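Local coordinates for glycerate 2-kinase (Pyrococcus horikoshii, PDB 1X3L), which catalyses the ATP-dependent phosphorylation of D-glycerate to 2-phosphoglycerate, using magnesium and also accepting other nucleotides or pyrophosphate as phosphate donor, at residues 53-58 with 126-131; 59-64 with 78-83; 190-195 with 261-266. All coordinates share one frame; numbering follows the deposited sequence.

Contact 1. Residues 53-58 with 126-131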
loop_
_atom_site.group_PDB
_atom_site.type_symbol
_atom_site.label_atom_id
_atom_site.label_comp_id
_atom_site.label_asym_id
_atom_site.label_seq_id
_atom_site.Cartn_x
_atom_site.Cartn_y
_atom_site.Cartn_z
ATOM N N VAL A 53 7.329 -5.687 20.193
ATOM C CA VAL A 53 6.627 -5.496 18.932
ATOM C C VAL A 53 5.397 -4.616 19.071
ATOM O O VAL A 53 4.559 -4.833 19.942
ATOM C CB VAL A 53 6.163 -6.844 18.321
ATOM C CG1 VAL A 53 5.254 -6.578 17.124
ATOM C CG2 VAL A 53 7.361 -7.672 17.890
ATOM N N ILE A 54 5.302 -3.615 18.206
ATOM C CA ILE A 54 4.152 -2.726 18.176
ATOM C C ILE A 54 3.681 -2.723 16.723
ATOM O O ILE A 54 4.341 -2.152 15.849
ATOM C CB ILE A 54 4.520 -1.289 18.597
ATOM C CG1 ILE A 54 4.927 -1.270 20.075
ATOM C CG2 ILE A 54 3.334 -0.357 18.351
ATOM C CD1 ILE A 54 5.413 0.090 20.566
ATOM N N ALA A 55 2.550 -3.377 16.473
ATOM C CA ALA A 55 1.996 -3.474 15.129
ATOM C C ALA A 55 0.665 -2.746 15.003
ATOM O O ALA A 55 -0.176 -2.802 15.900
ATOM C CB ALA A 55 1.828 -4.935 14.754
ATOM N N LEU A 56 0.485 -2.066 13.876
ATOM C CA LEU A 56 -0.734 -1.316 13.606
ATOM C C LEU A 56 -1.072 -1.349 12.119
ATOM O O LEU A 56 -0.228 -1.061 11.264
ATOM C CB LEU A 56 -0.575 0.139 14.058
ATOM C CG LEU A 56 0.717 0.819 13.597
ATOM C CD1 LEU A 56 0.410 2.189 13.000
ATOM C CD2 LEU A 56 1.674 0.932 14.778
ATOM N N GLY A 57 -2.321 -1.692 11.819
ATOM C CA GLY A 57 -2.756 -1.761 10.441
ATOM C C GLY A 57 -3.510 -3.047 10.201
ATOM O O GLY A 57 -3.604 -3.895 11.085
ATOM N N LYS A 58 -4.041 -3.196 8.994
ATOM C CA LYS A 58 -4.803 -4.380 8.632
ATOM C C LYS A 58 -3.988 -5.672 8.639
ATOM O O LYS A 58 -4.552 -6.754 8.781
ATOM C CB LYS A 58 -5.445 -4.170 7.258
ATOM C CG LYS A 58 -6.465 -3.041 7.233
ATOM C CD LYS A 58 -6.977 -2.791 5.825
ATOM C CE LYS A 58 -7.951 -1.623 5.790
ATOM N NZ LYS A 58 -8.359 -1.290 4.395
ATOM N N PHE A 126 10.276 -3.309 17.360
ATOM C CA PHE A 126 9.799 -3.406 15.985
ATOM C C PHE A 126 8.480 -2.650 15.867
ATOM O O PHE A 126 7.569 -2.854 16.670
ATOM C CB PHE A 126 9.552 -4.870 15.597
ATOM C CG PHE A 126 10.771 -5.590 15.106
ATOM C CD1 PHE A 126 11.189 -5.453 13.787
ATOM C CD2 PHE A 126 11.501 -6.407 15.960
ATOM C CE1 PHE A 126 12.317 -6.121 13.323
ATOM C CE2 PHE A 126 12.633 -7.080 15.508
ATOM C CZ PHE A 126 13.042 -6.938 14.189
ATOM N N ILE A 127 8.383 -1.768 14.880
ATOM C CA ILE A 127 7.149 -1.025 14.640
ATOM C C ILE A 127 6.685 -1.549 13.283
ATOM O O ILE A 127 7.345 -1.319 12.272
ATOM C CB ILE A 127 7.401 0.495 14.542
ATOM C CG1 ILE A 127 8.106 0.993 15.806
ATOM C CG2 ILE A 127 6.076 1.228 14.363
ATOM C CD1 ILE A 127 7.269 0.875 17.073
ATOM N N LEU A 128 5.569 -2.274 13.269
ATOM C CA LEU A 128 5.044 -2.865 12.042
ATOM C C LEU A 128 3.837 -2.067 11.548
ATOM O O LEU A 128 2.778 -2.053 12.178
ATOM C CB LEU A 128 4.680 -4.334 12.309
ATOM C CG LEU A 128 5.776 -5.150 13.021
ATOM C CD1 LEU A 128 5.336 -6.604 13.191
ATOM C CD2 LEU A 128 7.075 -5.094 12.214
ATOM N N ILE A 129 4.003 -1.407 10.407
ATOM C CA ILE A 129 2.953 -0.560 9.860
ATOM C C ILE A 129 2.342 -1.027 8.535
ATOM O O ILE A 129 3.048 -1.399 7.596
ATOM C CB ILE A 129 3.487 0.880 9.678
ATOM C CG1 ILE A 129 4.161 1.347 10.973
ATOM C CG2 ILE A 129 2.343 1.823 9.313
ATOM C CD1 ILE A 129 4.834 2.725 10.872
ATOM N N SER A 130 1.013 -1.001 8.477
ATOM C CA SER A 130 0.275 -1.381 7.277
ATOM C C SER A 130 -0.934 -0.461 7.125
ATOM O O SER A 130 -1.110 0.471 7.912
ATOM C CB SER A 130 -0.158 -2.850 7.334
ATOM O OG SER A 130 -0.805 -3.165 8.554
ATOM N N GLY A 131 -1.755 -0.718 6.110
ATOM C CA GLY A 131 -2.915 0.117 5.852
ATOM C C GLY A 131 -3.929 0.226 6.974
ATOM O O GLY A 131 -4.155 -0.730 7.715
#

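Contact 2. Residues 59-64 with 78-83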
loop_
_atom_site.group_PDB
_atom_site.type_symbol
_atom_site.label_atom_id
_atom_site.label_comp_id
_atom_site.label_asym_id
_atom_site.label_seq_id
_atom_site.Cartn_x
_atom_site.Cartn_y
_atom_site.Cartn_z
ATOM N N ALA A 59 -2.669 -5.565 8.498
ATOM C CA ALA A 59 -1.810 -6.751 8.493
ATOM C C ALA A 59 -0.964 -6.856 9.764
ATOM O O ALA A 59 0.026 -7.589 9.804
ATOM C CB ALA A 59 -0.901 -6.729 7.269
ATOM N N ALA A 60 -1.362 -6.126 10.800
ATOM C CA ALA A 60 -0.640 -6.127 12.065
ATOM C C ALA A 60 -0.327 -7.532 12.587
ATOM O O ALA A 60 0.819 -7.835 12.932
ATOM C CB ALA A 60 -1.435 -5.346 13.111
ATOM N N CYS A 61 -1.343 -8.390 12.647
ATOM C CA CYS A 61 -1.154 -9.751 13.140
ATOM C C CYS A 61 -0.265 -10.596 12.242
ATOM O O CYS A 61 0.586 -11.340 12.731
ATOM C CB CYS A 61 -2.503 -10.447 13.326
ATOM S SG CYS A 61 -3.478 -9.766 14.684
ATOM N N GLU A 62 -0.457 -10.496 10.932
ATOM C CA GLU A 62 0.375 -11.274 10.024
ATOM C C GLU A 62 1.839 -10.842 10.121
ATOM O O GLU A 62 2.735 -11.682 10.170
ATOM C CB GLU A 62 -0.139 -11.151 8.586
ATOM C CG GLU A 62 -1.306 -12.082 8.290
ATOM C CD GLU A 62 -0.906 -13.554 8.366
ATOM O OE1 GLU A 62 -0.245 -14.054 7.423
ATOM O OE2 GLU A 62 -1.242 -14.213 9.375
ATOM N N MET A 63 2.088 -9.538 10.170
ATOM C CA MET A 63 3.460 -9.053 10.277
ATOM C C MET A 63 4.065 -9.468 11.618
ATOM O O MET A 63 5.210 -9.912 11.679
ATOM C CB MET A 63 3.496 -7.532 10.109
ATOM C CG MET A 63 3.212 -7.089 8.671
ATOM S SD MET A 63 3.019 -5.312 8.460
ATOM C CE MET A 63 4.756 -4.786 8.406
ATOM N N ALA A 64 3.280 -9.339 12.682
ATOM C CA ALA A 64 3.725 -9.712 14.025
ATOM C C ALA A 64 4.070 -11.196 14.100
ATOM O O ALA A 64 5.041 -11.585 14.744
ATOM C CB ALA A 64 2.637 -9.382 15.047
ATOM N N ALA A 78 -0.665 -5.741 18.897
ATOM C CA ALA A 78 -1.015 -5.686 17.488
ATOM C C ALA A 78 -2.427 -5.127 17.398
ATOM O O ALA A 78 -3.372 -5.721 17.920
ATOM C CB ALA A 78 -0.952 -7.083 16.876
ATOM N N VAL A 79 -2.565 -3.973 16.753
ATOM C CA VAL A 79 -3.865 -3.322 16.608
ATOM C C VAL A 79 -4.342 -3.456 15.167
ATOM O O VAL A 79 -3.691 -2.963 14.241
ATOM C CB VAL A 79 -3.774 -1.829 16.980
ATOM C CG1 VAL A 79 -5.171 -1.235 17.099
ATOM C CG2 VAL A 79 -3.004 -1.668 18.284
ATOM N N THR A 80 -5.476 -4.128 14.978
ATOM C CA THR A 80 -6.013 -4.348 13.642
ATOM C C THR A 80 -7.533 -4.186 13.599
ATOM O O THR A 80 -8.169 -3.947 14.623
ATOM C CB THR A 80 -5.624 -5.759 13.131
ATOM O OG1 THR A 80 -5.962 -5.880 11.745
ATOM C CG2 THR A 80 -6.354 -6.842 13.924
ATOM N N LYS A 81 -8.105 -4.313 12.405
ATOM C CA LYS A 81 -9.545 -4.174 12.214
ATOM C C LYS A 81 -10.353 -5.305 12.843
ATOM O O LYS A 81 -9.832 -6.391 13.105
ATOM C CB LYS A 81 -9.874 -4.106 10.722
ATOM C CG LYS A 81 -9.465 -2.817 10.042
ATOM C CD LYS A 81 -9.817 -2.843 8.554
ATOM C CE LYS A 81 -11.312 -3.053 8.323
ATOM N NZ LYS A 81 -12.143 -1.955 8.891
ATOM N N TYR A 82 -11.633 -5.036 13.085
ATOM C CA TYR A 82 -12.526 -6.031 13.663
ATOM C C TYR A 82 -12.645 -7.197 12.689
ATOM O O TYR A 82 -12.919 -6.999 11.505
ATOM C CB TYR A 82 -13.908 -5.417 13.920
ATOM C CG TYR A 82 -13.908 -4.363 15.008
ATOM C CD1 TYR A 82 -13.602 -4.699 16.328
ATOM C CD2 TYR A 82 -14.188 -3.029 14.714
ATOM C CE1 TYR A 82 -13.571 -3.730 17.328
ATOM C CE2 TYR A 82 -14.160 -2.052 15.708
ATOM C CZ TYR A 82 -13.850 -2.407 17.010
ATOM O OH TYR A 82 -13.808 -1.443 17.995
ATOM N N GLY A 83 -12.427 -8.408 13.193
ATOM C CA GLY A 83 -12.506 -9.586 12.348
ATOM C C GLY A 83 -11.142 -10.083 11.900
ATOM O O GLY A 83 -10.977 -11.263 11.590
HETATM O O HOH W 1 -4.073 -8.339 11.429
#

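Contact 3. Residues 190-195 with 261-266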
loop_
_atom_site.group_PDB
_atom_site.type_symbol
_atom_site.label_atom_id
_atom_site.label_comp_id
_atom_site.label_asym_id
_atom_site.label_seq_id
_atom_site.Cartn_x
_atom_site.Cartn_y
_atom_site.Cartn_z
ATOM N N ILE A 190 13.086 -0.396 14.883
ATOM C CA ILE A 190 13.146 -0.968 13.545
ATOM C C ILE A 190 11.717 -0.943 13.006
ATOM O O ILE A 190 10.863 -1.706 13.449
ATOM C CB ILE A 190 13.701 -2.413 13.571
ATOM C CG1 ILE A 190 15.161 -2.389 14.034
ATOM C CG2 ILE A 190 13.599 -3.040 12.184
ATOM C CD1 ILE A 190 15.831 -3.754 14.100
ATOM N N VAL A 191 11.464 -0.045 12.059
ATOM C CA VAL A 191 10.136 0.118 11.484
ATOM C C VAL A 191 9.994 -0.578 10.141
ATOM O O VAL A 191 10.764 -0.320 9.217
ATOM C CB VAL A 191 9.810 1.621 11.304
ATOM C CG1 VAL A 191 8.377 1.801 10.823
ATOM C CG2 VAL A 191 10.030 2.357 12.623
ATOM N N LEU A 192 9.016 -1.476 10.050
ATOM C CA LEU A 192 8.750 -2.201 8.815
ATOM C C LEU A 192 7.411 -1.691 8.286
ATOM O O LEU A 192 6.382 -1.781 8.961
ATOM C CB LEU A 192 8.700 -3.710 9.079
ATOM C CG LEU A 192 9.928 -4.287 9.806
ATOM C CD1 LEU A 192 9.815 -5.809 9.869
ATOM C CD2 LEU A 192 11.214 -3.876 9.078
ATOM N N ILE A 193 7.431 -1.152 7.076
ATOM C CA ILE A 193 6.229 -0.577 6.486
ATOM C C ILE A 193 5.801 -1.210 5.160
ATOM O O ILE A 193 6.633 -1.599 4.343
ATOM C CB ILE A 193 6.438 0.936 6.250
ATOM C CG1 ILE A 193 6.947 1.589 7.537
ATOM C CG2 ILE A 193 5.135 1.590 5.802
ATOM C CD1 ILE A 193 7.446 3.016 7.358
ATOM N N ILE A 194 4.491 -1.309 4.968
ATOM C CA ILE A 194 3.918 -1.837 3.737
ATOM C C ILE A 194 3.162 -0.658 3.149
ATOM O O ILE A 194 2.368 -0.025 3.839
ATOM C CB ILE A 194 2.941 -3.000 3.999
ATOM C CG1 ILE A 194 3.721 -4.221 4.493
ATOM C CG2 ILE A 194 2.174 -3.342 2.704
ATOM C CD1 ILE A 194 2.852 -5.422 4.805
ATOM N N SER A 195 3.411 -0.359 1.879
ATOM C CA SER A 195 2.782 0.787 1.244
ATOM C C SER A 195 1.716 0.514 0.197
ATOM O O SER A 195 1.967 -0.181 -0.783
ATOM C CB SER A 195 3.850 1.666 0.603
ATOM O OG SER A 195 3.241 2.737 -0.086
ATOM N N HIS A 261 14.995 3.417 12.598
ATOM C CA HIS A 261 15.187 3.165 11.178
ATOM C C HIS A 261 13.914 2.703 10.479
ATOM O O HIS A 261 13.257 1.762 10.913
ATOM C CB HIS A 261 16.275 2.107 11.010
ATOM C CG HIS A 261 17.501 2.380 11.822
ATOM N ND1 HIS A 261 18.547 3.148 11.358
ATOM C CD2 HIS A 261 17.829 2.022 13.086
ATOM C CE1 HIS A 261 19.467 3.251 12.299
ATOM N NE2 HIS A 261 19.056 2.577 13.359
ATOM N N ASN A 262 13.586 3.369 9.382
ATOM C CA ASN A 262 12.399 3.041 8.614
ATOM C C ASN A 262 12.747 2.214 7.384
ATOM O O ASN A 262 13.632 2.576 6.609
ATOM C CB ASN A 262 11.679 4.325 8.206
ATOM C CG ASN A 262 11.030 5.023 9.387
ATOM O OD1 ASN A 262 10.044 4.537 9.941
ATOM N ND2 ASN A 262 11.588 6.162 9.787
ATOM N N PHE A 263 12.046 1.096 7.228
ATOM C CA PHE A 263 12.246 0.191 6.104
ATOM C C PHE A 263 10.908 -0.058 5.410
ATOM O O PHE A 263 9.913 -0.385 6.059
ATOM C CB PHE A 263 12.795 -1.159 6.584
ATOM C CG PHE A 263 14.113 -1.065 7.306
ATOM C CD1 PHE A 263 15.315 -1.081 6.598
ATOM C CD2 PHE A 263 14.152 -0.963 8.695
ATOM C CE1 PHE A 263 16.539 -0.999 7.266
ATOM C CE2 PHE A 263 15.368 -0.882 9.375
ATOM C CZ PHE A 263 16.564 -0.901 8.660
ATOM N N LEU A 264 10.883 0.109 4.095
ATOM C CA LEU A 264 9.681 -0.150 3.320
ATOM C C LEU A 264 9.923 -1.580 2.832
ATOM O O LEU A 264 10.844 -1.818 2.045
ATOM C CB LEU A 264 9.585 0.836 2.147
ATOM C CG LEU A 264 8.364 0.738 1.220
ATOM C CD1 LEU A 264 7.074 0.854 2.023
ATOM C CD2 LEU A 264 8.443 1.843 0.163
ATOM N N ILE A 265 9.119 -2.529 3.303
ATOM C CA ILE A 265 9.328 -3.931 2.937
ATOM C C ILE A 265 8.336 -4.564 1.963
ATOM O O ILE A 265 8.498 -5.717 1.564
ATOM C CB ILE A 265 9.402 -4.808 4.201
ATOM C CG1 ILE A 265 8.027 -4.875 4.876
ATOM C CG2 ILE A 265 10.432 -4.222 5.166
ATOM C CD1 ILE A 265 7.923 -5.934 5.951
ATOM N N ALA A 266 7.301 -3.825 1.591
ATOM C CA ALA A 266 6.324 -4.334 0.633
ATOM C C ALA A 266 5.781 -3.101 -0.052
ATOM O O ALA A 266 5.385 -2.140 0.611
ATOM C CB ALA A 266 5.204 -5.102 1.346
#

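Contact 1. Residues 53-58 with 126-131
Leu-128 leans across from its own strand onto Ala-55 and Val-53. Its CB sits 3.8 Å from Ala-55 CB. The first torsion (chi1 -49°) places CG anti to the carbonyl carbon, and the extended chi2 (-178°) carries CD1 to Val-53 CG1 at 3.9 Å, still grazing Ala-55 CB; CD1 also packs on Met-63 of helix 60-70, which covers this face, while CD2 turns to Leu-192 of strand 188-194. On the other face Ile-54 and Ile-127 lie side by side and point the same way, Ile-127 CD1 being 3.8 Å from Ile-54 CB, with helix 103-118 over Ile-54. Within the sheet the parallel strands exchange backbone bonds: Ile-54 N to Phe-126 O, Leu-128 N back to Ile-54 O, then Leu-56 N to Leu-128 O, a 2.9 Å bond at 169°. This is the centre of a six-stranded parallel sheet of order 3-2-1-4-5-6, as in a Rossmann-type fold, and strands 51-56 and 124-129 are the pair at its topological switch point, where such folds usually open their binding cleft. Past the strand ends the loops still hold together. Lys-58 N donates to Gly-131 O at 2.8 Å, and Lys-58 CG lies 3.3 Å from that same oxygen before the extended chain leads away; Lys-58 probably binds substrate. Gly-57 packs tightly: its CA is 3.1 Å from Ser-130 OG, leaving no room for a CB, and that hydroxyl is hydrogen-bonded to Ala-59 N at the start of the following helix.

Contact 2. Residues 59-64 with 78-83
Within the beta-alpha-beta unit made of strand 51-56, helix 60-70 and strand 75-81, the first turn of the helix rests on the second strand through Ala-60 and Cys-61, which meet Ala-78 and Thr-80. The short helix and strand segments approach to 7.9 Å and run at 142° to one another, a close fit that small side chains allow. Ala-60 points its CB at the strand, 4.2 Å from Ala-78 CB. Ala-60 CB is also 3.5 Å from Val-79 O, and it touches Ala-55 on the neighbouring strand. Val-79 itself turns its side chain away from the helix. Beside Ala-60, the sulfur of Cys-61 reaches two methyls, Ala-78 CB at 4.3 Å and Thr-80 CG2 at 4.2 Å. With Thr-80 OG1 anti to the backbone N (chi1 -170°), CG2 sits between the backbone N and the carbonyl carbon and is the branch that meets the sulfur. OG1 is hydrogen-bonded to Gly-57 O and, weakly, to Lys-58 O, tying the strand to the loop that carries the probable substrate-binding lysine. Ala-59 occupies the N-cap position, and its O takes the Met-63 N-H in the first helical bond. The amide of Cys-61, too early in the helix to have an acceptor one turn back, gives its hydrogen to a water at 3.0 Å from Cys-61 N; the same water lies 3.1 Å from Thr-80 OG1.

Contact 3. Residues 190-195 with 261-266
Asn-262 has CG anti to its carbonyl carbon (chi1 -70°), and a chi2 of -70° turns OD1 onto Val-191, so that Asn-262 OD1 lies 3.2 Å from Val-191 CB and 3.3 Å from Val-191 CG1. The two side chains stand side by side on one face of the parallel sheet, where strand 188-194 pairs with the outermost strand, 260-266. The polar need of OD1 is met elsewhere, by a hydrogen bond with Thr-210 OG1. On the other face the Phe-263 ring lies by Ile-190, and its CB by Leu-192 CD2; Ile-190 CG2 is 4.0 Å from Phe-263 CE2. Val-191 O sits at the ring edge, in its plane, and also accepts the Phe-263 N-H, with Phe-263 N at 2.8 Å. Further on, the pairing slips by one residue in a beta bulge. Ile-193 O still takes the Ile-265 N-H, but Ile-265 has a psi of only -5°, and the next bridge joins Ile-194 to Ala-266. There Ala-266 CB lies 3.6 Å from Ile-194 CG1. Beyond the slip, Ser-195 N donates to Ala-266 O at 2.9 Å, while Ser-195 CB packs on Leu-264 CD1 at 3.6 Å.

In the fold
All three contacts are buried and belong to one parallel sheet. Contact 1 lies at its middle and contact 3 at its edge, on the outermost strand within this chain, where partly exposed residues such as His-261 and Asn-262 appear; the strands of the two are joined by backbone bonds between Ile-127, Ile-129 and Leu-192. Contact 2, nested within the chain loop that contact 1 closes, differs in kind: a helix lies over the sheet, and packing plus one water replaces direct hydrogen bonds. Its helix follows directly on the Lys-58 loop of contact 1, to which Thr-80 OG1 is bonded. Met-63, on that helix, reaches across to contact 3, Met-63 SD being 3.7 Å from Ile-194 CD1.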